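Local coordinates for regulatory protein of LacI family (Chloroflexus aggregans, PDB 3BBL) that probably regulates transcription as a LacI-family DNA-binding protein, with a periplasmic-binding-protein-like domain that may respond to a small ligand, at residues D24-S29 against V91-S96; L42-S47 against D54-L59; D66-S71 against Q81-Q86. All coordinates share one frame; numbering follows the deposited sequence.

Contact 1 (D24-S29 against V91-S96); sequences DQFLSS and VAFGRS
F26 lays the rim of its ring over a face of F93, CE1 coming to 3.4 Å from F93 CD1 and CZ to 3.5 Å from F93 CD1. The planes are 12° from parallel and the centroids 4.6 Å apart, but the rings are slid so far along each other that little of one covers the other: a near-parallel pair in which the CE1–CZ side of F26 meets the CG, CD1 and CE1 atoms of F93. The side chains run past each other in opposite directions, each with CG anti to N (chi1 -163° for F26, 176° for F93). Together the two rings thus span backbones whose nearest CA atoms, those of F26 and F93, are 10.1 Å apart. F26 belongs to helix 23-36 and F93 closes strand 90-93 of the parallel part of the sheet, so the pair packs that helix against one face of the sheet in an alpha/beta subdomain of the periplasmic-binding-protein type. With an alanine here, in place of the F26 ring, F93 would probably lose its aromatic neighbour and a gap would open between helix and strand. Helix 243-258 packs against both rings, I243 touching F26 and A246 touching F93.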
ATOM      1  N   ASP A  24       3.968   3.152  -3.808  1.00 39.80           N
ATOM      2  CA  ASP A  24       5.088   3.372  -2.916  1.00 39.65           C
ATOM      3  C   ASP A  24       6.405   2.850  -3.475  1.00 37.75           C
ATOM      4  O   ASP A  24       7.408   3.550  -3.426  1.00 37.93           O
ATOM      5  CB  ASP A  24       4.811   2.728  -1.562  1.00 43.61           C
ATOM      6  CG  ASP A  24       5.978   2.862  -0.609  1.00 47.68           C
ATOM      7  OD1 ASP A  24       6.303   4.003  -0.218  1.00 49.22           O
ATOM      8  OD2 ASP A  24       6.575   1.823  -0.255  1.00 51.74           O
ATOM      9  N   GLN A  25       6.407   1.631  -4.007  1.00 35.37           N
ATOM     10  CA  GLN A  25       7.633   1.060  -4.563  1.00 34.86           C
ATOM     11  C   GLN A  25       8.094   1.814  -5.809  1.00 31.99           C
ATOM     12  O   GLN A  25       9.261   2.180  -5.939  1.00 29.62           O
ATOM     13  CB  GLN A  25       7.435  -0.408  -4.944  1.00 36.69           C
ATOM     14  CG  GLN A  25       7.225  -1.365  -3.794  1.00 42.81           C
ATOM     15  CD  GLN A  25       7.007  -2.798  -4.271  1.00 44.99           C
ATOM     16  OE1 GLN A  25       6.074  -3.078  -5.027  1.00 46.93           O
ATOM     17  NE2 GLN A  25       7.867  -3.707  -3.828  1.00 45.74           N
ATOM     18  N   PHE A  26       7.155   2.037  -6.720  1.00 29.27           N
ATOM     19  CA  PHE A  26       7.421   2.714  -7.979  1.00 28.47           C
ATOM     20  C   PHE A  26       7.824   4.186  -7.842  1.00 28.06           C
ATOM     21  O   PHE A  26       8.878   4.594  -8.336  1.00 27.09           O
ATOM     22  CB  PHE A  26       6.190   2.601  -8.874  1.00 26.48           C
ATOM     23  CG  PHE A  26       6.460   2.886 -10.313  1.00 26.26           C
ATOM     24  CD1 PHE A  26       7.306   2.064 -11.047  1.00 23.93           C
ATOM     25  CD2 PHE A  26       5.865   3.975 -10.943  1.00 25.99           C
ATOM     26  CE1 PHE A  26       7.561   2.318 -12.401  1.00 25.02           C
ATOM     27  CE2 PHE A  26       6.109   4.242 -12.290  1.00 26.81           C
ATOM     28  CZ  PHE A  26       6.964   3.405 -13.022  1.00 25.94           C
ATOM     29  N   LEU A  27       6.986   4.976  -7.176  1.00 27.10           N
ATOM     30  CA  LEU A  27       7.266   6.393  -7.009  1.00 27.77           C
ATOM     31  C   LEU A  27       8.480   6.665  -6.123  1.00 29.29           C
ATOM     32  O   LEU A  27       9.311   7.518  -6.450  1.00 30.19           O
ATOM     33  CB  LEU A  27       6.036   7.120  -6.462  1.00 25.20           C
ATOM     34  CG  LEU A  27       6.154   8.644  -6.320  1.00 26.04           C
ATOM     35  CD1 LEU A  27       6.526   9.286  -7.657  1.00 22.36           C
ATOM     36  CD2 LEU A  27       4.840   9.200  -5.812  1.00 22.99           C
ATOM     37  N   SER A  28       8.595   5.947  -5.010  1.00 29.44           N
ATOM     38  CA  SER A  28       9.742   6.144  -4.126  1.00 29.59           C
ATOM     39  C   SER A  28      11.015   5.914  -4.922  1.00 28.32           C
ATOM     40  O   SER A  28      11.950   6.708  -4.870  1.00 28.82           O
ATOM     41  CB  SER A  28       9.699   5.172  -2.944  1.00 28.83           C
ATOM     42  OG  SER A  28       8.627   5.479  -2.077  1.00 30.60           O
ATOM     43  N   SER A  29      11.031   4.819  -5.667  1.00 26.32           N
ATOM     44  CA  SER A  29      12.174   4.469  -6.487  1.00 25.38           C
ATOM     45  C   SER A  29      12.485   5.545  -7.526  1.00 25.52           C
ATOM     46  O   SER A  29      13.646   5.896  -7.724  1.00 25.70           O
ATOM     47  CB  SER A  29      11.924   3.130  -7.179  1.00 24.52           C
ATOM     48  OG  SER A  29      12.988   2.802  -8.044  1.00 26.31           O
ATOM     49  N   VAL A  91       8.225   7.886 -21.286  1.00 35.65           N
ATOM     50  CA  VAL A  91       8.501   6.463 -21.171  1.00 34.54           C
ATOM     51  C   VAL A  91       7.243   5.867 -20.574  1.00 33.41           C
ATOM     52  O   VAL A  91       6.710   6.384 -19.594  1.00 33.53           O
ATOM     53  CB  VAL A  91       9.682   6.172 -20.226  1.00 34.18           C
ATOM     54  CG1 VAL A  91       9.747   4.684 -19.925  1.00 35.13           C
ATOM     55  CG2 VAL A  91      10.979   6.625 -20.857  1.00 33.13           C
ATOM     56  N   ALA A  92       6.747   4.800 -21.181  1.00 32.80           N
ATOM     57  CA  ALA A  92       5.552   4.146 -20.666  1.00 31.61           C
ATOM     58  C   ALA A  92       5.951   2.928 -19.842  1.00 29.88           C
ATOM     59  O   ALA A  92       6.835   2.169 -20.231  1.00 29.36           O
ATOM     60  CB  ALA A  92       4.644   3.722 -21.814  1.00 31.38           C
ATOM     61  N   PHE A  93       5.331   2.771 -18.680  1.00 28.60           N
ATOM     62  CA  PHE A  93       5.586   1.609 -17.838  1.00 28.84           C
ATOM     63  C   PHE A  93       4.482   0.633 -18.240  1.00 30.04           C
ATOM     64  O   PHE A  93       3.410   0.607 -17.632  1.00 28.49           O
ATOM     65  CB  PHE A  93       5.449   1.957 -16.354  1.00 27.64           C
ATOM     66  CG  PHE A  93       5.600   0.770 -15.430  1.00 28.99           C
ATOM     67  CD1 PHE A  93       5.030   0.781 -14.162  1.00 28.70           C
ATOM     68  CD2 PHE A  93       6.322  -0.356 -15.821  1.00 29.30           C
ATOM     69  CE1 PHE A  93       5.172  -0.303 -13.303  1.00 28.48           C
ATOM     70  CE2 PHE A  93       6.468  -1.448 -14.963  1.00 29.41           C
ATOM     71  CZ  PHE A  93       5.891  -1.418 -13.699  1.00 28.56           C
ATOM     72  N   GLY A  94       4.747  -0.147 -19.281  1.00 31.78           N
ATOM     73  CA  GLY A  94       3.768  -1.097 -19.777  1.00 35.27           C
ATOM     74  C   GLY A  94       3.544  -0.903 -21.264  1.00 37.19           C
ATOM     75  O   GLY A  94       3.411   0.223 -21.729  1.00 38.51           O
ATOM     76  N   ARG A  95       3.507  -2.000 -22.013  1.00 38.73           N
ATOM     77  CA  ARG A  95       3.303  -1.953 -23.458  1.00 39.88           C
ATOM     78  C   ARG A  95       1.865  -1.606 -23.845  1.00 42.52           C
ATOM     79  O   ARG A  95       0.979  -1.539 -22.994  1.00 40.58           O
ATOM     80  CB  ARG A  95       3.686  -3.302 -24.071  1.00 38.43           C
ATOM     81  CG  ARG A  95       5.170  -3.609 -24.006  1.00 38.15           C
ATOM     82  CD  ARG A  95       5.426  -5.104 -23.924  1.00 36.52           C
ATOM     83  NE  ARG A  95       4.969  -5.649 -22.647  1.00 36.85           N
ATOM     84  CZ  ARG A  95       5.098  -6.919 -22.285  1.00 35.19           C
ATOM     85  NH1 ARG A  95       5.668  -7.787 -23.106  1.00 33.81           N
ATOM     86  NH2 ARG A  95       4.669  -7.318 -21.095  1.00 34.17           N
ATOM     87  N   SER A  96       1.649  -1.384 -25.139  1.00 46.26           N
ATOM     88  CA  SER A  96       0.330  -1.056 -25.669  1.00 51.84           C
ATOM     89  C   SER A  96       0.323  -1.272 -27.179  1.00 56.26           C
ATOM     90  O   SER A  96       1.082  -0.630 -27.905  1.00 57.71           O
ATOM     91  CB  SER A  96      -0.022   0.396 -25.359  1.00 49.90           C
ATOM     92  OG  SER A  96      -1.297   0.720 -25.881  1.00 51.41           O
TER

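Contact 2 (L42-S47 against D54-L59); sequences LPFPFS and DIYRDL. With EDO (1,2-ethanediol), chain B.
F44 is the bump of this contact, and one turn of helix 54-61 supplies the hollow, walled by I55, Y56 and L59. The ring enters with CG set between the backbone N and the carbonyl carbon (chi1 61°), which swings it away from its own backbone toward the helix. L59 covers one face: its CD1 methyl sits 4.0 Å from the centroid of the F44 ring and 28° off the normal, a CH-pi contact that leans toward the CG–CD2 side, with CD1 3.6 Å from F44 CD2. Around the rim, Y56 offers a flat wall. The CZ–CE1 edge of F44 points at the face of the Y56 ring in a T-shaped pair, planes at 82° and centroids 5.2 Å apart, with F44 CZ 3.6 Å from Y56 CZ. I55 fills the remaining corner obliquely, its CG1 methylene 3.5 Å from F44 CD1 while CG2 looks toward CE1.

F44 lies just past strand 40-43, the outermost strand of the sheet within this chain, where the backbone enters the loop leading to helix 54-61; this is the beta-alpha connection of a Rossmann-like subdomain as in other LacI-type regulators. I55 and L59 are one turn apart, with Y56 beside them, so the pocket follows a single side of the helix. Beyond it, Y56 goes on to meet the ring of F68, and L59 also packs on F40 of the second subunit. On the backbone side of the loop, F46 N donates a straight hydrogen bond of 2.8 Å to O1 of a 1,2-ethanediol molecule, probably left from the crystallisation liquor, which W11 N also contacts by a hydrogen bond.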
ATOM      1  N   LEU A  42       7.311  15.242 -10.822  1.00 29.10           N
ATOM      2  CA  LEU A  42       6.216  16.144 -10.552  1.00 28.70           C
ATOM      3  C   LEU A  42       4.874  15.452 -10.736  1.00 29.44           C
ATOM      4  O   LEU A  42       4.434  15.220 -11.862  1.00 29.83           O
ATOM      5  CB  LEU A  42       6.294  17.352 -11.476  1.00 27.03           C
ATOM      6  CG  LEU A  42       5.211  18.407 -11.261  1.00 28.62           C
ATOM      7  CD1 LEU A  42       5.386  19.043  -9.893  1.00 27.05           C
ATOM      8  CD2 LEU A  42       5.285  19.457 -12.361  1.00 29.43           C
ATOM      9  N   PRO A  43       4.210  15.101  -9.627  1.00 30.09           N
ATOM     10  CA  PRO A  43       2.907  14.440  -9.698  1.00 29.73           C
ATOM     11  C   PRO A  43       1.835  15.431 -10.129  1.00 29.72           C
ATOM     12  O   PRO A  43       1.874  16.595  -9.749  1.00 30.89           O
ATOM     13  CB  PRO A  43       2.670  13.974  -8.265  1.00 30.50           C
ATOM     14  CG  PRO A  43       4.043  13.861  -7.701  1.00 31.83           C
ATOM     15  CD  PRO A  43       4.734  15.070  -8.253  1.00 29.60           C
ATOM     16  N   PHE A  44       0.892  14.968 -10.933  1.00 29.03           N
ATOM     17  CA  PHE A  44      -0.214  15.801 -11.370  1.00 28.32           C
ATOM     18  C   PHE A  44      -1.456  14.916 -11.318  1.00 29.78           C
ATOM     19  O   PHE A  44      -1.357  13.696 -11.423  1.00 29.69           O
ATOM     20  CB  PHE A  44       0.036  16.370 -12.782  1.00 24.24           C
ATOM     21  CG  PHE A  44       0.198  15.336 -13.853  1.00 20.60           C
ATOM     22  CD1 PHE A  44      -0.907  14.824 -14.518  1.00 19.50           C
ATOM     23  CD2 PHE A  44       1.466  14.905 -14.230  1.00 21.56           C
ATOM     24  CE1 PHE A  44      -0.757  13.896 -15.552  1.00 19.50           C
ATOM     25  CE2 PHE A  44       1.634  13.975 -15.260  1.00 21.38           C
ATOM     26  CZ  PHE A  44       0.516  13.471 -15.924  1.00 20.93           C
ATOM     27  N   PRO A  45      -2.639  15.518 -11.125  1.00 31.21           N
ATOM     28  CA  PRO A  45      -3.887  14.755 -11.053  1.00 32.26           C
ATOM     29  C   PRO A  45      -4.111  13.849 -12.253  1.00 33.35           C
ATOM     30  O   PRO A  45      -3.932  14.255 -13.399  1.00 34.74           O
ATOM     31  CB  PRO A  45      -4.945  15.846 -10.932  1.00 32.61           C
ATOM     32  CG  PRO A  45      -4.218  16.904 -10.154  1.00 32.19           C
ATOM     33  CD  PRO A  45      -2.889  16.947 -10.874  1.00 31.32           C
ATOM     34  N   PHE A  46      -4.496  12.612 -11.975  1.00 34.27           N
ATOM     35  CA  PHE A  46      -4.747  11.629 -13.017  1.00 34.62           C
ATOM     36  C   PHE A  46      -6.160  11.838 -13.550  1.00 36.96           C
ATOM     37  O   PHE A  46      -7.065  12.185 -12.797  1.00 37.62           O
ATOM     38  CB  PHE A  46      -4.631  10.220 -12.435  1.00 32.41           C
ATOM     39  CG  PHE A  46      -4.645   9.131 -13.465  1.00 30.13           C
ATOM     40  CD1 PHE A  46      -3.479   8.773 -14.126  1.00 28.39           C
ATOM     41  CD2 PHE A  46      -5.819   8.446 -13.759  1.00 29.26           C
ATOM     42  CE1 PHE A  46      -3.475   7.747 -15.064  1.00 28.93           C
ATOM     43  CE2 PHE A  46      -5.829   7.414 -14.700  1.00 28.24           C
ATOM     44  CZ  PHE A  46      -4.656   7.064 -15.353  1.00 29.07           C
ATOM     45  N   SER A  47      -6.350  11.645 -14.846  1.00 38.84           N
ATOM     46  CA  SER A  47      -7.673  11.792 -15.430  1.00 41.68           C
ATOM     47  C   SER A  47      -8.171  10.373 -15.685  1.00 42.66           C
ATOM     48  O   SER A  47      -7.682   9.697 -16.586  1.00 40.92           O
ATOM     49  CB  SER A  47      -7.592  12.582 -16.742  1.00 42.72           C
ATOM     50  OG  SER A  47      -8.884  12.832 -17.271  1.00 43.95           O
ATOM     51  N   ASP A  54      -5.878  17.061 -21.617  1.00 49.47           N
ATOM     52  CA  ASP A  54      -5.676  18.482 -21.373  1.00 49.66           C
ATOM     53  C   ASP A  54      -4.492  18.775 -20.467  1.00 48.08           C
ATOM     54  O   ASP A  54      -3.631  19.589 -20.804  1.00 46.27           O
ATOM     55  CB  ASP A  54      -6.940  19.089 -20.772  1.00 51.64           C
ATOM     56  CG  ASP A  54      -7.879  19.623 -21.827  1.00 53.30           C
ATOM     57  OD1 ASP A  54      -7.814  19.142 -22.981  1.00 53.49           O
ATOM     58  OD2 ASP A  54      -8.687  20.519 -21.501  1.00 55.55           O
ATOM     59  N   ILE A  55      -4.454  18.107 -19.321  1.00 46.85           N
ATOM     60  CA  ILE A  55      -3.383  18.294 -18.357  1.00 45.31           C
ATOM     61  C   ILE A  55      -2.003  18.056 -18.979  1.00 43.76           C
ATOM     62  O   ILE A  55      -1.039  18.741 -18.631  1.00 43.04           O
ATOM     63  CB  ILE A  55      -3.596  17.375 -17.134  1.00 46.10           C
ATOM     64  CG1 ILE A  55      -2.454  17.553 -16.132  1.00 46.71           C
ATOM     65  CG2 ILE A  55      -3.728  15.937 -17.592  1.00 47.05           C
ATOM     66  CD1 ILE A  55      -2.373  18.935 -15.515  1.00 47.89           C
ATOM     67  N   TYR A  56      -1.898  17.097 -19.895  1.00 42.37           N
ATOM     68  CA  TYR A  56      -0.615  16.840 -20.544  1.00 42.76           C
ATOM     69  C   TYR A  56      -0.277  18.023 -21.444  1.00 43.18           C
ATOM     70  O   TYR A  56       0.862  18.488 -21.485  1.00 41.93           O
ATOM     71  CB  TYR A  56      -0.659  15.560 -21.389  1.00 41.62           C
ATOM     72  CG  TYR A  56      -0.601  14.281 -20.582  1.00 40.49           C
ATOM     73  CD1 TYR A  56      -1.761  13.703 -20.071  1.00 39.37           C
ATOM     74  CD2 TYR A  56       0.622  13.660 -20.310  1.00 38.73           C
ATOM     75  CE1 TYR A  56      -1.709  12.543 -19.312  1.00 37.16           C
ATOM     76  CE2 TYR A  56       0.683  12.504 -19.549  1.00 38.21           C
ATOM     77  CZ  TYR A  56      -0.488  11.950 -19.050  1.00 38.55           C
ATOM     78  OH  TYR A  56      -0.436  10.808 -18.276  1.00 37.81           O
ATOM     79  N   ARG A  57      -1.292  18.499 -22.155  1.00 44.77           N
ATOM     80  CA  ARG A  57      -1.164  19.629 -23.066  1.00 45.86           C
ATOM     81  C   ARG A  57      -0.672  20.858 -22.290  1.00 45.69           C
ATOM     82  O   ARG A  57       0.222  21.576 -22.738  1.00 45.14           O
ATOM     83  CB  ARG A  57      -2.528  19.918 -23.705  1.00 46.51           C
ATOM     84  CG  ARG A  57      -2.473  20.676 -25.015  1.00 47.44           C
ATOM     85  CD  ARG A  57      -3.812  21.345 -25.320  1.00 49.77           C
ATOM     86  NE  ARG A  57      -4.920  20.404 -25.486  1.00 50.95           N
ATOM     87  CZ  ARG A  57      -5.046  19.560 -26.506  1.00 51.31           C
ATOM     88  NH1 ARG A  57      -4.129  19.527 -27.464  1.00 50.88           N
ATOM     89  NH2 ARG A  57      -6.098  18.757 -26.571  1.00 50.78           N
ATOM     90  N   ASP A  58      -1.252  21.081 -21.114  1.00 45.56           N
ATOM     91  CA  ASP A  58      -0.890  22.210 -20.266  1.00 45.31           C
ATOM     92  C   ASP A  58       0.540  22.130 -19.750  1.00 45.93           C
ATOM     93  O   ASP A  58       1.292  23.098 -19.834  1.00 46.45           O
ATOM     94  CB  ASP A  58      -1.834  22.293 -19.069  1.00 46.39           C
ATOM     95  CG  ASP A  58      -3.258  22.604 -19.469  1.00 48.55           C
ATOM     96  OD1 ASP A  58      -3.722  22.061 -20.491  1.00 51.05           O
ATOM     97  OD2 ASP A  58      -3.921  23.382 -18.755  1.00 49.30           O
ATOM     98  N   LEU A  59       0.916  20.974 -19.212  1.00 46.18           N
ATOM     99  CA  LEU A  59       2.253  20.804 -18.658  1.00 46.07           C
ATOM    100  C   LEU A  59       3.372  20.949 -19.679  1.00 46.57           C
ATOM    101  O   LEU A  59       4.472  21.395 -19.343  1.00 45.87           O
ATOM    102  CB  LEU A  59       2.360  19.455 -17.939  1.00 44.58           C
ATOM    103  CG  LEU A  59       1.528  19.356 -16.653  1.00 43.84           C
ATOM    104  CD1 LEU A  59       1.632  17.965 -16.063  1.00 41.20           C
ATOM    105  CD2 LEU A  59       2.007  20.397 -15.661  1.00 41.21           C
TER
HETATM  106  C1  EDO B 500      -3.671  11.935  -8.306  1.00 24.86           C
HETATM  107  O1  EDO B 500      -4.658  11.676  -9.297  1.00 28.72           O
HETATM  108  C2  EDO B 500      -2.339  11.284  -8.707  1.00 25.88           C
HETATM  109  O2  EDO B 500      -2.290  11.018 -10.117  1.00 22.70           O

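Contact 3 (D66-S71 against Q81-Q86); sequences DGFVLS and QFLLKQ
L83 has the most surface buried here, and its forked end is shared between two residues of the strand. CD2 lies 3.9 Å from F68 CD2, coming at the ring obliquely, and the two side chains cross at about a right angle. The other branch, CD1, goes to L70, whose CD2 it meets at 4.0 Å as the two leucines reach toward each other tip to tip; CD1 also keeps 4.0 Å from F68 CD2, so this one methyl touches both strand residues. L83 stands with CG anti to its carbonyl carbon (chi1 -60°) and CD1 anti to CA (chi2 177°), which sends this branch outward to the strand. F68 and L70 are two residues apart on strand 67-70 and both turn toward the helix, while V69 between them faces the opposite way, toward L254 of helix 243-258. Strand 67-70, helix 78-85 and strand 90-93 form a beta-alpha-beta crossover, and F90 touches both L70 and L83 in the same layer. Every atom that meets across the two segments is carbon, with closest approaches near van der Waals distance, so the helix is seated here by shape and exclusion of water and not by directional bonds.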
ATOM      1  N   ASP A  66      10.137  18.110 -18.563  1.00 39.14           N
ATOM      2  CA  ASP A  66      10.874  17.789 -19.775  1.00 39.02           C
ATOM      3  C   ASP A  66      10.402  16.458 -20.341  1.00 38.23           C
ATOM      4  O   ASP A  66      10.742  16.096 -21.463  1.00 39.28           O
ATOM      5  CB  ASP A  66      12.374  17.707 -19.476  1.00 39.57           C
ATOM      6  CG  ASP A  66      12.865  18.879 -18.660  1.00 41.92           C
ATOM      7  OD1 ASP A  66      12.466  20.025 -18.959  1.00 44.62           O
ATOM      8  OD2 ASP A  66      13.651  18.658 -17.721  1.00 41.89           O
ATOM      9  N   GLY A  67       9.616  15.732 -19.557  1.00 37.76           N
ATOM     10  CA  GLY A  67       9.127  14.437 -19.995  1.00 36.32           C
ATOM     11  C   GLY A  67       8.114  13.838 -19.037  1.00 35.10           C
ATOM     12  O   GLY A  67       7.891  14.353 -17.935  1.00 34.45           O
ATOM     13  N   PHE A  68       7.500  12.740 -19.461  1.00 32.96           N
ATOM     14  CA  PHE A  68       6.495  12.057 -18.663  1.00 32.00           C
ATOM     15  C   PHE A  68       6.768  10.568 -18.537  1.00 30.69           C
ATOM     16  O   PHE A  68       7.441   9.961 -19.369  1.00 30.95           O
ATOM     17  CB  PHE A  68       5.120  12.179 -19.314  1.00 31.99           C
ATOM     18  CG  PHE A  68       4.575  13.567 -19.366  1.00 32.28           C
ATOM     19  CD1 PHE A  68       3.986  14.139 -18.245  1.00 31.13           C
ATOM     20  CD2 PHE A  68       4.593  14.283 -20.559  1.00 32.66           C
ATOM     21  CE1 PHE A  68       3.413  15.403 -18.309  1.00 33.02           C
ATOM     22  CE2 PHE A  68       4.027  15.545 -20.640  1.00 32.64           C
ATOM     23  CZ  PHE A  68       3.433  16.110 -19.512  1.00 34.30           C
ATOM     24  N   VAL A  69       6.229   9.990 -17.475  1.00 29.52           N
ATOM     25  CA  VAL A  69       6.295   8.560 -17.258  1.00 28.13           C
ATOM     26  C   VAL A  69       4.806   8.237 -17.161  1.00 27.93           C
ATOM     27  O   VAL A  69       4.062   8.950 -16.487  1.00 26.16           O
ATOM     28  CB  VAL A  69       7.003   8.197 -15.952  1.00 27.88           C
ATOM     29  CG1 VAL A  69       6.816   6.708 -15.665  1.00 27.00           C
ATOM     30  CG2 VAL A  69       8.489   8.507 -16.070  1.00 27.14           C
ATOM     31  N   LEU A  70       4.368   7.204 -17.872  1.00 28.64           N
ATOM     32  CA  LEU A  70       2.960   6.819 -17.864  1.00 29.43           C
ATOM     33  C   LEU A  70       2.794   5.418 -17.292  1.00 28.74           C
ATOM     34  O   LEU A  70       3.632   4.554 -17.523  1.00 28.39           O
ATOM     35  CB  LEU A  70       2.392   6.832 -19.294  1.00 30.84           C
ATOM     36  CG  LEU A  70       2.658   8.017 -20.229  1.00 32.91           C
ATOM     37  CD1 LEU A  70       2.185   7.656 -21.632  1.00 33.11           C
ATOM     38  CD2 LEU A  70       1.953   9.269 -19.726  1.00 31.76           C
ATOM     39  N   SER A  71       1.713   5.203 -16.542  1.00 29.26           N
ATOM     40  CA  SER A  71       1.409   3.887 -15.976  1.00 28.24           C
ATOM     41  C   SER A  71      -0.058   3.586 -16.286  1.00 28.79           C
ATOM     42  O   SER A  71      -0.781   4.477 -16.733  1.00 26.89           O
ATOM     43  CB  SER A  71       1.678   3.855 -14.467  1.00 25.15           C
ATOM     44  OG  SER A  71       0.930   4.824 -13.773  1.00 24.33           O
ATOM     45  N   GLN A  81      -0.647   8.069 -27.659  1.00 45.44           N
ATOM     46  CA  GLN A  81      -0.916   8.559 -29.003  1.00 47.65           C
ATOM     47  C   GLN A  81      -0.575  10.048 -29.054  1.00 46.98           C
ATOM     48  O   GLN A  81       0.161  10.510 -29.928  1.00 45.90           O
ATOM     49  CB  GLN A  81      -2.399   8.352 -29.316  1.00 50.64           C
ATOM     50  CG  GLN A  81      -2.737   8.107 -30.768  1.00 55.55           C
ATOM     51  CD  GLN A  81      -4.233   7.936 -30.969  1.00 59.86           C
ATOM     52  OE1 GLN A  81      -4.876   7.117 -30.300  1.00 61.05           O
ATOM     53  NE2 GLN A  81      -4.800   8.710 -31.891  1.00 61.70           N
ATOM     54  N   PHE A  82      -1.114  10.787 -28.092  1.00 46.28           N
ATOM     55  CA  PHE A  82      -0.893  12.222 -27.999  1.00 46.47           C
ATOM     56  C   PHE A  82       0.581  12.602 -27.906  1.00 46.21           C
ATOM     57  O   PHE A  82       1.094  13.321 -28.759  1.00 47.70           O
ATOM     58  CB  PHE A  82      -1.647  12.776 -26.793  1.00 47.59           C
ATOM     59  CG  PHE A  82      -1.398  14.232 -26.542  1.00 49.72           C
ATOM     60  CD1 PHE A  82      -1.807  15.191 -27.465  1.00 50.19           C
ATOM     61  CD2 PHE A  82      -0.752  14.646 -25.383  1.00 49.24           C
ATOM     62  CE1 PHE A  82      -1.576  16.545 -27.235  1.00 50.08           C
ATOM     63  CE2 PHE A  82      -0.514  15.995 -25.144  1.00 51.09           C
ATOM     64  CZ  PHE A  82      -0.927  16.948 -26.073  1.00 51.10           C
ATOM     65  N   LEU A  83       1.262  12.122 -26.871  1.00 45.54           N
ATOM     66  CA  LEU A  83       2.672  12.440 -26.679  1.00 44.11           C
ATOM     67  C   LEU A  83       3.519  12.043 -27.879  1.00 44.04           C
ATOM     68  O   LEU A  83       4.543  12.669 -28.158  1.00 44.65           O
ATOM     69  CB  LEU A  83       3.203  11.763 -25.410  1.00 41.89           C
ATOM     70  CG  LEU A  83       2.477  12.194 -24.130  1.00 40.88           C
ATOM     71  CD1 LEU A  83       3.017  11.426 -22.938  1.00 40.28           C
ATOM     72  CD2 LEU A  83       2.646  13.695 -23.932  1.00 39.72           C
ATOM     73  N   LEU A  84       3.100  11.002 -28.589  1.00 44.18           N
ATOM     74  CA  LEU A  84       3.839  10.559 -29.767  1.00 45.68           C
ATOM     75  C   LEU A  84       3.707  11.606 -30.865  1.00 46.27           C
ATOM     76  O   LEU A  84       4.680  11.936 -31.544  1.00 45.38           O
ATOM     77  CB  LEU A  84       3.307   9.212 -30.270  1.00 45.05           C
ATOM     78  CG  LEU A  84       3.832   7.968 -29.557  1.00 44.17           C
ATOM     79  CD1 LEU A  84       3.098   6.750 -30.064  1.00 44.80           C
ATOM     80  CD2 LEU A  84       5.327   7.835 -29.792  1.00 42.37           C
ATOM     81  N   LYS A  85       2.495  12.124 -31.029  1.00 47.81           N
ATOM     82  CA  LYS A  85       2.229  13.143 -32.034  1.00 50.02           C
ATOM     83  C   LYS A  85       3.018  14.410 -31.716  1.00 49.74           C
ATOM     84  O   LYS A  85       3.628  15.010 -32.604  1.00 51.12           O
ATOM     85  CB  LYS A  85       0.732  13.459 -32.081  1.00 51.29           C
ATOM     86  CG  LYS A  85      -0.131  12.288 -32.521  1.00 54.99           C
ATOM     87  CD  LYS A  85      -1.616  12.561 -32.284  1.00 58.56           C
ATOM     88  CE  LYS A  85      -2.479  11.346 -32.646  1.00 59.77           C
ATOM     89  NZ  LYS A  85      -3.911  11.515 -32.255  1.00 59.90           N
ATOM     90  N   GLN A  86       3.018  14.800 -30.444  1.00 48.33           N
ATOM     91  CA  GLN A  86       3.721  15.996 -29.998  1.00 46.69           C
ATOM     92  C   GLN A  86       5.236  15.826 -29.954  1.00 45.84           C
ATOM     93  O   GLN A  86       5.958  16.764 -29.621  1.00 45.54           O
ATOM     94  CB  GLN A  86       3.237  16.394 -28.607  1.00 47.22           C
ATOM     95  CG  GLN A  86       1.732  16.478 -28.467  1.00 50.38           C
ATOM     96  CD  GLN A  86       1.121  17.585 -29.307  1.00 52.65           C
ATOM     97  OE1 GLN A  86       1.461  18.757 -29.143  1.00 52.77           O
ATOM     98  NE2 GLN A  86       0.212  17.217 -30.210  1.00 51.58           N
TER

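The three contacts seat helices 23-36, 54-61 and 78-85 on one sheet, whose strands 40-43, 6-9, 67-70 and 90-93 run side by side and parallel. Contacts 2 and 3 are the closest pair, with centres about 11 Å apart and F44 CE2 3.8 Å from F68 CD1, and follow in series; both fall within the span that contact 1 closes from residue 24 to 96. Contact 1 is about 14 Å from contact 3 and 16 Å from contact 2, centre to centre. Neighbouring strands 67-70 and 90-93 join contacts 1 and 3 by a probable hydrogen bond, F93 N to L70 O, 2.7 Å. Contacts 1 and 2 also touch the second subunit, tying this core to the dimer.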